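Local atomic coordinates of mandelate racemase/muconate lactonizing protein (Paenibacillus sp., PDB entry 3V5C), a protein that probably dehydrates galacturonate as a magnesium-dependent member of the enolase superfamily, and is captured here as a mutant with magnesium bound. Residues N215-V220 with A234-D239; E244-W249 with V257-G262; R186-V191 with L221-D226; L229-A234 with V281-I286. The protein carries 1 engineered substitution. All coordinates share one frame; numbering follows the deposited sequence.

Contact 1 (N215-V220 with A234-D239). Engineered in segment 234-239: A234 (natural residue Glu). With MG (magnesium ion), chain E.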
loop_
_atom_site.group_PDB
_atom_site.type_symbol
_atom_site.label_atom_id
_atom_site.label_comp_id
_atom_site.label_asym_id
_atom_site.label_seq_id
_atom_site.Cartn_x
_atom_site.Cartn_y
_atom_site.Cartn_z
ATOM N N ASN A 215 24.518 -12.796 -3.690
ATOM C CA ASN A 215 24.823 -14.170 -3.300
ATOM C C ASN A 215 24.004 -14.651 -2.096
ATOM O O ASN A 215 23.581 -15.803 -2.067
ATOM C CB ASN A 215 26.329 -14.393 -3.103
ATOM C CG ASN A 215 27.020 -14.838 -4.382
ATOM O OD1 ASN A 215 26.381 -15.364 -5.286
ATOM N ND2 ASN A 215 28.333 -14.657 -4.454
ATOM N N LEU A 216 23.759 -13.783 -1.110
ATOM C CA LEU A 216 22.843 -14.157 -0.027
ATOM C C LEU A 216 21.478 -14.480 -0.599
ATOM O O LEU A 216 20.817 -15.432 -0.174
ATOM C CB LEU A 216 22.704 -13.046 1.005
ATOM C CG LEU A 216 23.797 -12.988 2.055
ATOM C CD1 LEU A 216 23.750 -11.650 2.798
ATOM C CD2 LEU A 216 23.674 -14.171 3.033
ATOM N N THR A 217 21.053 -13.667 -1.566
ATOM C CA THR A 217 19.758 -13.847 -2.201
ATOM C C THR A 217 19.680 -15.193 -2.883
ATOM O O THR A 217 18.702 -15.915 -2.712
ATOM C CB THR A 217 19.489 -12.718 -3.204
ATOM O OG1 THR A 217 19.480 -11.478 -2.483
ATOM C CG2 THR A 217 18.140 -12.932 -3.885
ATOM N N LYS A 218 20.721 -15.540 -3.635
ATOM C CA LYS A 218 20.743 -16.822 -4.318
ATOM C C LYS A 218 20.770 -17.980 -3.321
ATOM O O LYS A 218 20.177 -19.033 -3.582
ATOM C CB LYS A 218 21.955 -16.899 -5.253
ATOM C CG LYS A 218 21.819 -15.976 -6.459
ATOM C CD LYS A 218 23.098 -16.038 -7.297
ATOM C CE LYS A 218 22.922 -15.241 -8.577
ATOM N NZ LYS A 218 24.188 -15.242 -9.380
ATOM N N GLU A 219 21.453 -17.788 -2.195
ATOM C CA GLU A 219 21.518 -18.854 -1.193
ATOM C C GLU A 219 20.135 -19.117 -0.624
ATOM O O GLU A 219 19.725 -20.273 -0.470
ATOM C CB GLU A 219 22.478 -18.512 -0.069
ATOM C CG GLU A 219 22.429 -19.475 1.085
ATOM C CD GLU A 219 23.665 -19.401 1.955
ATOM O OE1 GLU A 219 24.732 -18.957 1.459
ATOM O OE2 GLU A 219 23.565 -19.789 3.140
ATOM N N VAL A 220 19.413 -18.043 -0.318
ATOM C CA VAL A 220 18.072 -18.177 0.228
ATOM C C VAL A 220 17.084 -18.764 -0.790
ATOM O O VAL A 220 16.305 -19.673 -0.467
ATOM C CB VAL A 220 17.589 -16.831 0.719
ATOM C CG1 VAL A 220 16.111 -16.882 1.043
ATOM C CG2 VAL A 220 18.419 -16.388 1.923
ATOM N N ALA A 234 12.719 -6.222 -2.599
ATOM C CA ALA A 234 13.786 -5.483 -1.939
ATOM C C ALA A 234 14.916 -6.375 -1.435
ATOM O O ALA A 234 15.339 -6.251 -0.296
ATOM C CB ALA A 234 13.220 -4.632 -0.810
ATOM N N ALA A 235 15.409 -7.270 -2.288
ATOM C CA ALA A 235 16.527 -8.127 -1.899
ATOM C C ALA A 235 17.744 -7.295 -1.500
ATOM O O ALA A 235 18.419 -7.569 -0.487
ATOM C CB ALA A 235 16.871 -9.088 -3.028
ATOM N N PHE A 236 17.985 -6.260 -2.294
ATOM C CA PHE A 236 19.087 -5.321 -2.115
ATOM C C PHE A 236 18.678 -4.102 -2.918
ATOM O O PHE A 236 17.794 -4.185 -3.769
ATOM C CB PHE A 236 20.397 -5.912 -2.648
ATOM C CG PHE A 236 20.223 -6.711 -3.922
ATOM C CD1 PHE A 236 20.182 -8.107 -3.899
ATOM C CD2 PHE A 236 20.058 -6.063 -5.140
ATOM C CE1 PHE A 236 19.993 -8.850 -5.071
ATOM C CE2 PHE A 236 19.869 -6.788 -6.316
ATOM C CZ PHE A 236 19.836 -8.182 -6.294
ATOM N N HIS A 237 19.296 -2.961 -2.649
ATOM C CA HIS A 237 18.898 -1.773 -3.396
ATOM C C HIS A 237 18.998 -2.058 -4.891
ATOM O O HIS A 237 19.999 -2.589 -5.369
ATOM C CB HIS A 237 19.729 -0.558 -3.016
ATOM C CG HIS A 237 19.232 0.701 -3.647
ATOM N ND1 HIS A 237 17.996 1.225 -3.346
ATOM C CD2 HIS A 237 19.760 1.499 -4.603
ATOM C CE1 HIS A 237 17.793 2.314 -4.066
ATOM N NE2 HIS A 237 18.849 2.506 -4.833
ATOM N N GLU A 238 17.940 -1.710 -5.620
ATOM C CA GLU A 238 17.832 -2.060 -7.024
ATOM C C GLU A 238 19.060 -1.657 -7.836
ATOM O O GLU A 238 19.611 -0.560 -7.688
ATOM C CB GLU A 238 16.573 -1.454 -7.633
ATOM C CG GLU A 238 16.452 0.049 -7.452
ATOM C CD GLU A 238 15.599 0.433 -6.265
ATOM O OE1 GLU A 238 14.941 1.491 -6.320
ATOM O OE2 GLU A 238 15.557 -0.333 -5.267
ATOM N N ASP A 239 19.468 -2.568 -8.703
ATOM C CA ASP A 239 20.657 -2.401 -9.529
ATOM C C ASP A 239 20.403 -3.237 -10.779
ATOM O O ASP A 239 20.105 -4.431 -10.689
ATOM C CB ASP A 239 21.854 -2.913 -8.710
ATOM C CG ASP A 239 23.178 -2.899 -9.474
ATOM O OD1 ASP A 239 23.225 -3.237 -10.663
ATOM O OD2 ASP A 239 24.210 -2.616 -8.828
HETATM MG MG MG E . 14.239 -0.787 -3.671
HETATM O O HOH W 1 15.385 0.424 -2.292
HETATM O O HOH W 2 13.082 0.923 -4.326
HETATM O O HOH W 3 15.467 -2.456 -3.212
HETATM O O HOH W 4 12.765 -1.172 -2.195
#
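T217 meets A235 and F236 mainly through its hydroxyl oxygen, with the methyl CG2 as a second, looser contact to A235. OG1 stands 3.6 Å from A235 CB and 3.7 Å from F236 CD1, reaching the phenyl ring at its edge, near the ring plane, so that the contact is one of close packing and not of hydrogen bonding. The hydroxyl has its polar partner in the carbonyl oxygen of N213, just before helix 214-223, because OG1 lies beside the backbone N (chi1 -61°). CG2, anti to that N, is left to approach A235 CB at 4.1 Å. With F236 CG between the backbone N and the carbonyl carbon (chi1 39°), the ring offers its CD1/CE1 edge to T217 OG1. Two residues on, E238 is the loop's metal ligand: its OE2 binds the magnesium ion at 2.1 Å, while OE1 accepts a bond of 2.8 Å from metal-bound water 2 and another from the backbone N of S267. The carboxylate is thereby fixed in rotation, one oxygen on the metal and one in its second shell. H237 ND1 is hydrogen-bonded to water 1, also a metal ligand. A234 is an engineered substitution; the natural residue is glutamate. Farther out, Y243 and L242 pack against F236, D239 caps helix 240-253 through the backbone N of L242, and the loop thus runs from strand 231-233 into that helix with helix 214-223 on its flank.

Contact 2 (E244-W249 with V257-G262). With MG (magnesium ion), chain E.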
loop_
_atom_site.group_PDB
_atom_site.type_symbol
_atom_site.label_atom_id
_atom_site.label_comp_id
_atom_site.label_asym_id
_atom_site.label_seq_id
_atom_site.Cartn_x
_atom_site.Cartn_y
_atom_site.Cartn_z
ATOM N N GLU A 244 19.671 -8.321 -13.552
ATOM C CA GLU A 244 19.849 -9.056 -14.803
ATOM C C GLU A 244 20.449 -10.423 -14.491
ATOM O O GLU A 244 20.011 -11.444 -15.023
ATOM C CB GLU A 244 20.773 -8.301 -15.766
ATOM C CG GLU A 244 20.925 -9.002 -17.097
ATOM C CD GLU A 244 21.876 -8.283 -18.041
ATOM O OE1 GLU A 244 22.617 -7.384 -17.590
ATOM O OE2 GLU A 244 21.892 -8.636 -19.235
ATOM N N ASP A 245 21.440 -10.423 -13.611
ATOM C CA ASP A 245 22.108 -11.651 -13.173
ATOM C C ASP A 245 21.114 -12.579 -12.467
ATOM O O ASP A 245 20.967 -13.736 -12.851
ATOM C CB ASP A 245 23.324 -11.298 -12.291
ATOM C CG ASP A 245 24.059 -12.527 -11.739
ATOM O OD1 ASP A 245 23.394 -13.506 -11.361
ATOM O OD2 ASP A 245 25.315 -12.500 -11.643
ATOM N N LEU A 246 20.402 -12.056 -11.470
ATOM C CA LEU A 246 19.436 -12.853 -10.719
ATOM C C LEU A 246 18.378 -13.469 -11.633
ATOM O O LEU A 246 18.046 -14.643 -11.510
ATOM C CB LEU A 246 18.757 -11.993 -9.655
ATOM C CG LEU A 246 17.825 -12.739 -8.696
ATOM C CD1 LEU A 246 18.583 -13.880 -8.056
ATOM C CD2 LEU A 246 17.332 -11.789 -7.634
ATOM N N LYS A 247 17.847 -12.668 -12.549
ATOM C CA LYS A 247 16.843 -13.166 -13.479
ATOM C C LYS A 247 17.351 -14.322 -14.333
ATOM O O LYS A 247 16.640 -15.302 -14.547
ATOM C CB LYS A 247 16.356 -12.027 -14.367
ATOM C CG LYS A 247 15.402 -11.102 -13.667
ATOM C CD LYS A 247 14.103 -11.805 -13.419
ATOM C CE LYS A 247 12.952 -10.823 -13.411
ATOM N NZ LYS A 247 11.811 -11.365 -14.200
ATOM N N GLU A 248 18.580 -14.198 -14.821
ATOM C CA GLU A 248 19.178 -15.252 -15.641
ATOM C C GLU A 248 19.375 -16.511 -14.810
ATOM O O GLU A 248 19.116 -17.619 -15.268
ATOM C CB GLU A 248 20.496 -14.762 -16.233
ATOM C CG GLU A 248 21.341 -15.818 -16.909
ATOM C CD GLU A 248 22.513 -15.199 -17.652
ATOM O OE1 GLU A 248 22.384 -14.036 -18.097
ATOM O OE2 GLU A 248 23.562 -15.864 -17.784
ATOM N N TRP A 249 19.828 -16.327 -13.573
ATOM C CA TRP A 249 20.037 -17.419 -12.637
ATOM C C TRP A 249 18.709 -18.135 -12.342
ATOM O O TRP A 249 18.638 -19.357 -12.387
ATOM C CB TRP A 249 20.649 -16.845 -11.357
ATOM C CG TRP A 249 21.006 -17.840 -10.282
ATOM C CD1 TRP A 249 22.189 -18.502 -10.130
ATOM C CD2 TRP A 249 20.192 -18.214 -9.170
ATOM N NE1 TRP A 249 22.148 -19.300 -9.005
ATOM C CE2 TRP A 249 20.930 -19.137 -8.397
ATOM C CE3 TRP A 249 18.901 -17.862 -8.752
ATOM C CZ2 TRP A 249 20.427 -19.703 -7.233
ATOM C CZ3 TRP A 249 18.396 -18.442 -7.597
ATOM C CH2 TRP A 249 19.160 -19.351 -6.852
ATOM N N VAL A 257 10.039 -16.984 -9.656
ATOM C CA VAL A 257 9.847 -16.013 -8.587
ATOM C C VAL A 257 9.888 -14.619 -9.214
ATOM O O VAL A 257 10.841 -14.275 -9.918
ATOM C CB VAL A 257 10.973 -16.146 -7.558
ATOM C CG1 VAL A 257 10.839 -15.097 -6.455
ATOM C CG2 VAL A 257 10.981 -17.560 -6.964
ATOM N N LEU A 258 8.844 -13.822 -9.009
ATOM C CA LEU A 258 8.859 -12.461 -9.548
ATOM C C LEU A 258 9.777 -11.576 -8.720
ATOM O O LEU A 258 9.951 -11.813 -7.519
ATOM C CB LEU A 258 7.450 -11.858 -9.537
ATOM C CG LEU A 258 6.427 -12.636 -10.360
ATOM C CD1 LEU A 258 5.022 -12.261 -9.923
ATOM C CD2 LEU A 258 6.631 -12.383 -11.850
ATOM N N ILE A 259 10.365 -10.571 -9.362
ATOM C CA ILE A 259 11.173 -9.567 -8.666
ATOM C C ILE A 259 10.333 -8.295 -8.453
ATOM O O ILE A 259 9.784 -7.731 -9.419
ATOM C CB ILE A 259 12.444 -9.232 -9.470
ATOM C CG1 ILE A 259 13.338 -10.483 -9.612
ATOM C CG2 ILE A 259 13.208 -8.062 -8.818
ATOM C CD1 ILE A 259 13.831 -11.055 -8.309
ATOM N N ALA A 260 10.242 -7.839 -7.203
ATOM C CA ALA A 260 9.418 -6.687 -6.844
ATOM C C ALA A 260 10.289 -5.606 -6.206
ATOM O O ALA A 260 11.158 -5.904 -5.377
ATOM C CB ALA A 260 8.290 -7.117 -5.885
ATOM N N ASP A 261 10.086 -4.347 -6.601
ATOM C CA ASP A 261 10.879 -3.280 -6.016
ATOM C C ASP A 261 10.182 -1.951 -6.282
ATOM O O ASP A 261 9.187 -1.921 -6.998
ATOM C CB ASP A 261 12.297 -3.316 -6.633
ATOM C CG ASP A 261 13.379 -2.878 -5.664
ATOM O OD1 ASP A 261 13.112 -1.965 -4.872
ATOM O OD2 ASP A 261 14.508 -3.426 -5.725
ATOM N N GLY A 262 10.670 -0.875 -5.672
ATOM C CA GLY A 262 10.105 0.443 -5.927
ATOM C C GLY A 262 9.813 1.291 -4.707
ATOM O O GLY A 262 9.589 2.485 -4.842
HETATM MG MG MG E . 14.239 -0.787 -3.671
HETATM O O HOH W 5 11.746 -14.204 -12.450
HETATM O O HOH W 3 15.467 -2.456 -3.212
HETATM O O HOH W 2 13.082 0.923 -4.326
HETATM O O HOH W 1 15.385 0.424 -2.292
HETATM O O HOH W 4 12.765 -1.172 -2.195
#
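I259 and the two helix residues L246 and K247 show how a barrel strand takes up its covering helix. From CB of I259 the side chain divides: CG1 lies anti to the carbonyl carbon (chi1 -62°), which directs this longer branch to the helix. CG1 meets the aliphatic part of K247, with CE at 3.8 Å and CD at 4.1 Å, the two chains lying alongside and running opposite ways. Its tip, CD1, goes on to L246 CD2 at 3.6 Å. The K247 chain bends at chi2 and chi4, and its ammonium group forms a salt bridge with D280; water 5 adds a weak bond to NZ and donates to V257 O at 2.7 Å. This is the helix-to-strand half of the beta-alpha-beta unit made by strand 231-233, helix 240-253 and strand 258-261. At the far end of the strand D261 OD1 binds the magnesium ion at 2.0 Å and also accepts from G262 N on its anti lone pair, while Y243 holds OD2. The chemistry is therefore divided: hydrocarbon joins helix to strand, the lysine's charge is paired at the margin, and the metal-binding carboxylate belongs to the strand's C-terminal end.

Contact 3 (R186-V191 with L221-D226)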
loop_
_atom_site.group_PDB
_atom_site.type_symbol
_atom_site.label_atom_id
_atom_site.label_comp_id
_atom_site.label_asym_id
_atom_site.label_seq_id
_atom_site.Cartn_x
_atom_site.Cartn_y
_atom_site.Cartn_z
ATOM N N ARG A 186 17.767 -18.791 9.771
ATOM C CA ARG A 186 16.496 -18.573 10.474
ATOM C C ARG A 186 15.454 -18.022 9.505
ATOM O O ARG A 186 14.307 -18.463 9.536
ATOM C CB ARG A 186 16.691 -17.692 11.726
ATOM C CG ARG A 186 15.425 -17.062 12.335
ATOM C CD ARG A 186 14.862 -17.699 13.599
ATOM N NE ARG A 186 15.782 -17.882 14.734
ATOM C CZ ARG A 186 15.781 -17.187 15.877
ATOM N NH1 ARG A 186 14.938 -16.168 16.102
ATOM N NH2 ARG A 186 16.644 -17.529 16.825
ATOM N N ASP A 187 15.854 -17.092 8.625
ATOM C CA ASP A 187 14.947 -16.597 7.593
ATOM C C ASP A 187 14.333 -17.764 6.836
ATOM O O ASP A 187 13.122 -17.824 6.643
ATOM C CB ASP A 187 15.671 -15.749 6.534
ATOM C CG ASP A 187 16.079 -14.368 7.012
ATOM O OD1 ASP A 187 15.557 -13.832 8.019
ATOM O OD2 ASP A 187 16.970 -13.800 6.325
ATOM N N ILE A 188 15.199 -18.666 6.365
ATOM C CA ILE A 188 14.778 -19.782 5.512
ATOM C C ILE A 188 13.778 -20.681 6.250
ATOM O O ILE A 188 12.735 -21.036 5.698
ATOM C CB ILE A 188 15.983 -20.614 5.059
ATOM C CG1 ILE A 188 16.815 -19.792 4.067
ATOM C CG2 ILE A 188 15.508 -21.919 4.391
ATOM C CD1 ILE A 188 18.251 -20.261 3.888
ATOM N N ALA A 189 14.119 -21.031 7.491
ATOM C CA ALA A 189 13.274 -21.883 8.317
ATOM C C ALA A 189 11.909 -21.244 8.525
ATOM O O ALA A 189 10.887 -21.925 8.501
ATOM C CB ALA A 189 13.931 -22.126 9.664
ATOM N N ILE A 190 11.897 -19.938 8.769
ATOM C CA ILE A 190 10.634 -19.230 8.962
ATOM C C ILE A 190 9.783 -19.241 7.692
ATOM O O ILE A 190 8.574 -19.483 7.733
ATOM C CB ILE A 190 10.878 -17.789 9.460
ATOM C CG1 ILE A 190 11.376 -17.823 10.909
ATOM C CG2 ILE A 190 9.606 -16.944 9.330
ATOM C CD1 ILE A 190 11.862 -16.497 11.453
ATOM N N VAL A 191 10.400 -18.949 6.559
ATOM C CA VAL A 191 9.661 -18.979 5.319
ATOM C C VAL A 191 9.064 -20.355 5.057
ATOM O O VAL A 191 7.899 -20.466 4.716
ATOM C CB VAL A 191 10.507 -18.511 4.150
ATOM C CG1 VAL A 191 9.700 -18.656 2.858
ATOM C CG2 VAL A 191 10.922 -17.050 4.373
ATOM N N LEU A 221 17.119 -18.261 -2.020
ATOM C CA LEU A 221 16.231 -18.753 -3.067
ATOM C C LEU A 221 16.485 -20.228 -3.370
ATOM O O LEU A 221 15.531 -20.985 -3.573
ATOM C CB LEU A 221 16.369 -17.924 -4.343
ATOM C CG LEU A 221 15.857 -16.491 -4.231
ATOM C CD1 LEU A 221 16.137 -15.715 -5.499
ATOM C CD2 LEU A 221 14.369 -16.515 -3.947
ATOM N N ALA A 222 17.753 -20.632 -3.396
ATOM C CA ALA A 222 18.075 -22.030 -3.654
ATOM C C ALA A 222 17.549 -22.893 -2.514
ATOM O O ALA A 222 16.910 -23.917 -2.756
ATOM C CB ALA A 222 19.578 -22.222 -3.853
ATOM N N ALA A 223 17.796 -22.471 -1.275
ATOM C CA ALA A 223 17.332 -23.234 -0.118
ATOM C C ALA A 223 15.820 -23.415 -0.185
ATOM O O ALA A 223 15.299 -24.461 0.203
ATOM C CB ALA A 223 17.747 -22.552 1.176
ATOM N N LEU A 224 15.126 -22.415 -0.715
ATOM C CA LEU A 224 13.671 -22.441 -0.815
ATOM C C LEU A 224 13.144 -22.948 -2.163
ATOM O O LEU A 224 12.007 -22.674 -2.515
ATOM C CB LEU A 224 13.073 -21.072 -0.478
ATOM C CG LEU A 224 13.349 -20.565 0.946
ATOM C CD1 LEU A 224 13.052 -19.086 1.068
ATOM C CD2 LEU A 224 12.536 -21.350 1.987
ATOM N N SER A 225 13.971 -23.700 -2.888
ATOM C CA SER A 225 13.585 -24.270 -4.185
ATOM C C SER A 225 12.281 -25.051 -4.105
ATOM O O SER A 225 11.429 -24.956 -4.995
ATOM C CB SER A 225 14.675 -25.209 -4.698
ATOM O OG SER A 225 15.828 -24.483 -5.083
ATOM N N ASP A 226 12.140 -25.832 -3.038
ATOM C CA ASP A 226 10.979 -26.705 -2.876
ATOM C C ASP A 226 9.769 -25.939 -2.362
ATOM O O ASP A 226 8.700 -26.507 -2.161
ATOM C CB ASP A 226 11.297 -27.883 -1.947
ATOM C CG ASP A 226 12.071 -27.468 -0.700
ATOM O OD1 ASP A 226 12.271 -26.253 -0.467
ATOM O OD2 ASP A 226 12.481 -28.374 0.062
#
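I188 begins the contact, spreading its two branches over the end of helix 214-223. CD1, at the tip of the longer branch, presses on A223 CB at 3.6 Å. CG2, anti to the backbone N of I188, touches L224 CD2 at 3.9 Å, and L224 CD2 also lies 3.7 Å from I188 O. These are neighbouring outer helices of the (beta/alpha)-barrel domain, following one another in the chain with strand 204-207 between them, and they join here chiefly through methyl groups. One turn farther on, V191 faces L224 again: its CG1 approaches L224 CD1 at 3.8 Å, the side chains crossing at about a right angle. L224 can serve both helix residues because its forked end offers CD2 to I188 and CD1 to V191. It is also where the chain departs from helical backbone angles, and just beyond it S225 OG donates to A222 O over 2.6 Å, in the carbonyl plane, while S225 N donates to the same oxygen. From the helix 180-198 side, V191 also packs on I169 of strand 167-170.

Contact 4 (L229-A234 with V281-I286). Engineered in segment 229-234: A234 (natural residue Glu).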
loop_
_atom_site.group_PDB
_atom_site.type_symbol
_atom_site.label_atom_id
_atom_site.label_comp_id
_atom_site.label_asym_id
_atom_site.label_seq_id
_atom_site.Cartn_x
_atom_site.Cartn_y
_atom_site.Cartn_z
ATOM N N LEU A 229 7.497 -19.602 -4.052
ATOM C CA LEU A 229 7.599 -18.205 -3.649
ATOM C C LEU A 229 7.034 -17.377 -4.783
ATOM O O LEU A 229 7.445 -17.532 -5.936
ATOM C CB LEU A 229 9.061 -17.814 -3.447
ATOM C CG LEU A 229 9.810 -18.445 -2.276
ATOM C CD1 LEU A 229 11.251 -17.999 -2.335
ATOM C CD2 LEU A 229 9.162 -18.011 -0.967
ATOM N N TYR A 230 6.112 -16.484 -4.455
ATOM C CA TYR A 230 5.462 -15.666 -5.464
ATOM C C TYR A 230 6.345 -14.505 -5.906
ATOM O O TYR A 230 6.530 -14.289 -7.099
ATOM C CB TYR A 230 4.110 -15.167 -4.958
ATOM C CG TYR A 230 3.299 -14.473 -6.026
ATOM C CD1 TYR A 230 2.750 -15.194 -7.073
ATOM C CD2 TYR A 230 3.096 -13.109 -5.994
ATOM C CE1 TYR A 230 2.026 -14.567 -8.062
ATOM C CE2 TYR A 230 2.369 -12.473 -6.977
ATOM C CZ TYR A 230 1.839 -13.213 -8.007
ATOM O OH TYR A 230 1.096 -12.597 -8.985
ATOM N N TRP A 231 6.842 -13.720 -4.949
ATOM C CA TRP A 231 7.850 -12.722 -5.292
ATOM C C TRP A 231 8.884 -12.465 -4.211
ATOM O O TRP A 231 8.688 -12.805 -3.027
ATOM C CB TRP A 231 7.201 -11.413 -5.755
ATOM C CG TRP A 231 6.671 -10.428 -4.724
ATOM C CD1 TRP A 231 7.292 -9.962 -3.591
ATOM C CD2 TRP A 231 5.444 -9.696 -4.830
ATOM N NE1 TRP A 231 6.500 -9.018 -2.972
ATOM C CE2 TRP A 231 5.367 -8.835 -3.716
ATOM C CE3 TRP A 231 4.386 -9.712 -5.748
ATOM C CZ2 TRP A 231 4.254 -7.998 -3.481
ATOM C CZ3 TRP A 231 3.286 -8.865 -5.524
ATOM C CH2 TRP A 231 3.241 -8.023 -4.407
ATOM N N LEU A 232 9.996 -11.904 -4.673
ATOM C CA LEU A 232 11.095 -11.442 -3.848
ATOM C C LEU A 232 11.171 -9.930 -3.931
ATOM O O LEU A 232 11.427 -9.372 -5.004
ATOM C CB LEU A 232 12.399 -12.032 -4.383
ATOM C CG LEU A 232 13.703 -11.423 -3.865
ATOM C CD1 LEU A 232 13.903 -11.774 -2.415
ATOM C CD2 LEU A 232 14.887 -11.911 -4.690
ATOM N N GLU A 233 10.976 -9.279 -2.796
ATOM C CA GLU A 233 10.912 -7.826 -2.711
ATOM C C GLU A 233 12.140 -7.265 -2.003
ATOM O O GLU A 233 12.568 -7.768 -0.948
ATOM C CB GLU A 233 9.615 -7.449 -1.975
ATOM C CG GLU A 233 9.524 -6.080 -1.355
ATOM C CD GLU A 233 8.090 -5.771 -0.927
ATOM O OE1 GLU A 233 7.217 -6.599 -1.212
ATOM O OE2 GLU A 233 7.863 -4.705 -0.331
ATOM N N ALA A 234 12.719 -6.222 -2.599
ATOM C CA ALA A 234 13.786 -5.483 -1.939
ATOM C C ALA A 234 14.916 -6.375 -1.435
ATOM O O ALA A 234 15.339 -6.251 -0.296
ATOM C CB ALA A 234 13.220 -4.632 -0.810
ATOM N N VAL A 281 7.464 -6.317 -10.723
ATOM C CA VAL A 281 6.398 -5.747 -9.921
ATOM C C VAL A 281 6.910 -4.447 -9.328
ATOM O O VAL A 281 7.971 -4.423 -8.710
ATOM C CB VAL A 281 6.042 -6.681 -8.747
ATOM C CG1 VAL A 281 4.975 -6.052 -7.871
ATOM C CG2 VAL A 281 5.578 -8.047 -9.256
ATOM N N LEU A 282 6.171 -3.370 -9.546
ATOM C CA LEU A 282 6.588 -2.041 -9.082
ATOM C C LEU A 282 5.789 -1.629 -7.857
ATOM O O LEU A 282 4.563 -1.793 -7.815
ATOM C CB LEU A 282 6.417 -0.999 -10.182
ATOM C CG LEU A 282 7.452 -1.003 -11.315
ATOM C CD1 LEU A 282 8.875 -0.856 -10.756
ATOM C CD2 LEU A 282 7.329 -2.247 -12.179
ATOM N N GLN A 283 6.469 -1.051 -6.876
ATOM C CA GLN A 283 5.862 -0.893 -5.559
ATOM C C GLN A 283 5.951 0.504 -4.989
ATOM O O GLN A 283 6.056 0.668 -3.778
ATOM C CB GLN A 283 6.498 -1.897 -4.578
ATOM C CG GLN A 283 6.398 -3.347 -5.064
ATOM C CD GLN A 283 7.031 -4.310 -4.081
ATOM O OE1 GLN A 283 8.229 -4.244 -3.819
ATOM N NE2 GLN A 283 6.220 -5.208 -3.525
ATOM N N TYR A 284 5.873 1.514 -5.853
ATOM C CA TYR A 284 5.729 2.882 -5.366
ATOM C C TYR A 284 4.577 2.990 -4.377
ATOM O O TYR A 284 3.554 2.328 -4.499
ATOM C CB TYR A 284 5.562 3.873 -6.529
ATOM C CG TYR A 284 6.705 3.764 -7.491
ATOM C CD1 TYR A 284 7.860 4.488 -7.282
ATOM C CD2 TYR A 284 6.653 2.892 -8.572
ATOM C CE1 TYR A 284 8.947 4.371 -8.147
ATOM C CE2 TYR A 284 7.729 2.760 -9.440
ATOM C CZ TYR A 284 8.865 3.497 -9.218
ATOM O OH TYR A 284 9.926 3.370 -10.095
ATOM N N ASP A 285 4.772 3.825 -3.370
ATOM C CA ASP A 285 3.833 3.929 -2.253
ATOM C C ASP A 285 2.522 4.631 -2.657
ATOM O O ASP A 285 2.511 5.548 -3.491
ATOM C CB ASP A 285 4.542 4.660 -1.100
ATOM C CG ASP A 285 3.681 4.812 0.153
ATOM O OD1 ASP A 285 3.706 3.893 1.005
ATOM O OD2 ASP A 285 3.056 5.883 0.329
ATOM N N ILE A 286 1.429 4.170 -2.051
ATOM C CA ILE A 286 0.067 4.625 -2.351
ATOM C C ILE A 286 -0.223 6.060 -1.887
ATOM O O ILE A 286 -1.161 6.700 -2.380
ATOM C CB ILE A 286 -0.956 3.626 -1.765
ATOM C CG1 ILE A 286 -2.371 3.944 -2.225
ATOM C CG2 ILE A 286 -0.885 3.619 -0.233
ATOM C CD1 ILE A 286 -2.572 3.851 -3.717
#
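E233 OE1 is gripped by two donors, one from its own strand and one from just beyond strand 281-282. Q283 NE2 gives it a bond of 2.9 Å with an N-H...O angle of 160°, arriving from above the carboxylate plane while the oxygen stays close to the amide plane of Q283; the carboxylate and amide planes are 71° apart. W231 NE1, two residues before E233, donates over 3.1 Å to the anti lone pair, E233 OE1 standing somewhat out of the indole plane. E233 reaches this meeting point with CG anti to the backbone N (chi1 160°) and an extended chain, and its other oxygen, OE2, is paired with K168, with the D207 carboxylate close by. NE2 of Q283 also lies 3.4 Å from W231 CZ2, the amide turned nearly perpendicular to the indole. Over one indole face, toward the rim, sits V281 CG1, 4.0 Å from W231 CZ3. With strand 258-261 between strands 231-233 and 281-282, these residues line the interior of the (beta/alpha)-barrel, in the domain that carries the metal site in enolase-superfamily enzymes.

How the contacts relate
All four contacts belong to the barrel domain. Contact 4 lies nearest the centre of the chain, about 10 Å from it centre to centre, and is the one where a hydrogen bond crosses between the segments; contacts 1, 2 and 3 lie 21 to 25 Å from the same point. Contacts 1, 2 and 4 are buried, whereas contact 3 is only partly so and joins helix to helix by apolar side chains, with no hydrogen bond across. Contacts 1 and 3 share helix 214-223, while contact 2 puts its strand between the two strands of contact 4, where L258 and A260 pair with L232. Contacts 1 and 2 converge on one magnesium ion, and the K218-D245 salt bridge ties their helices together.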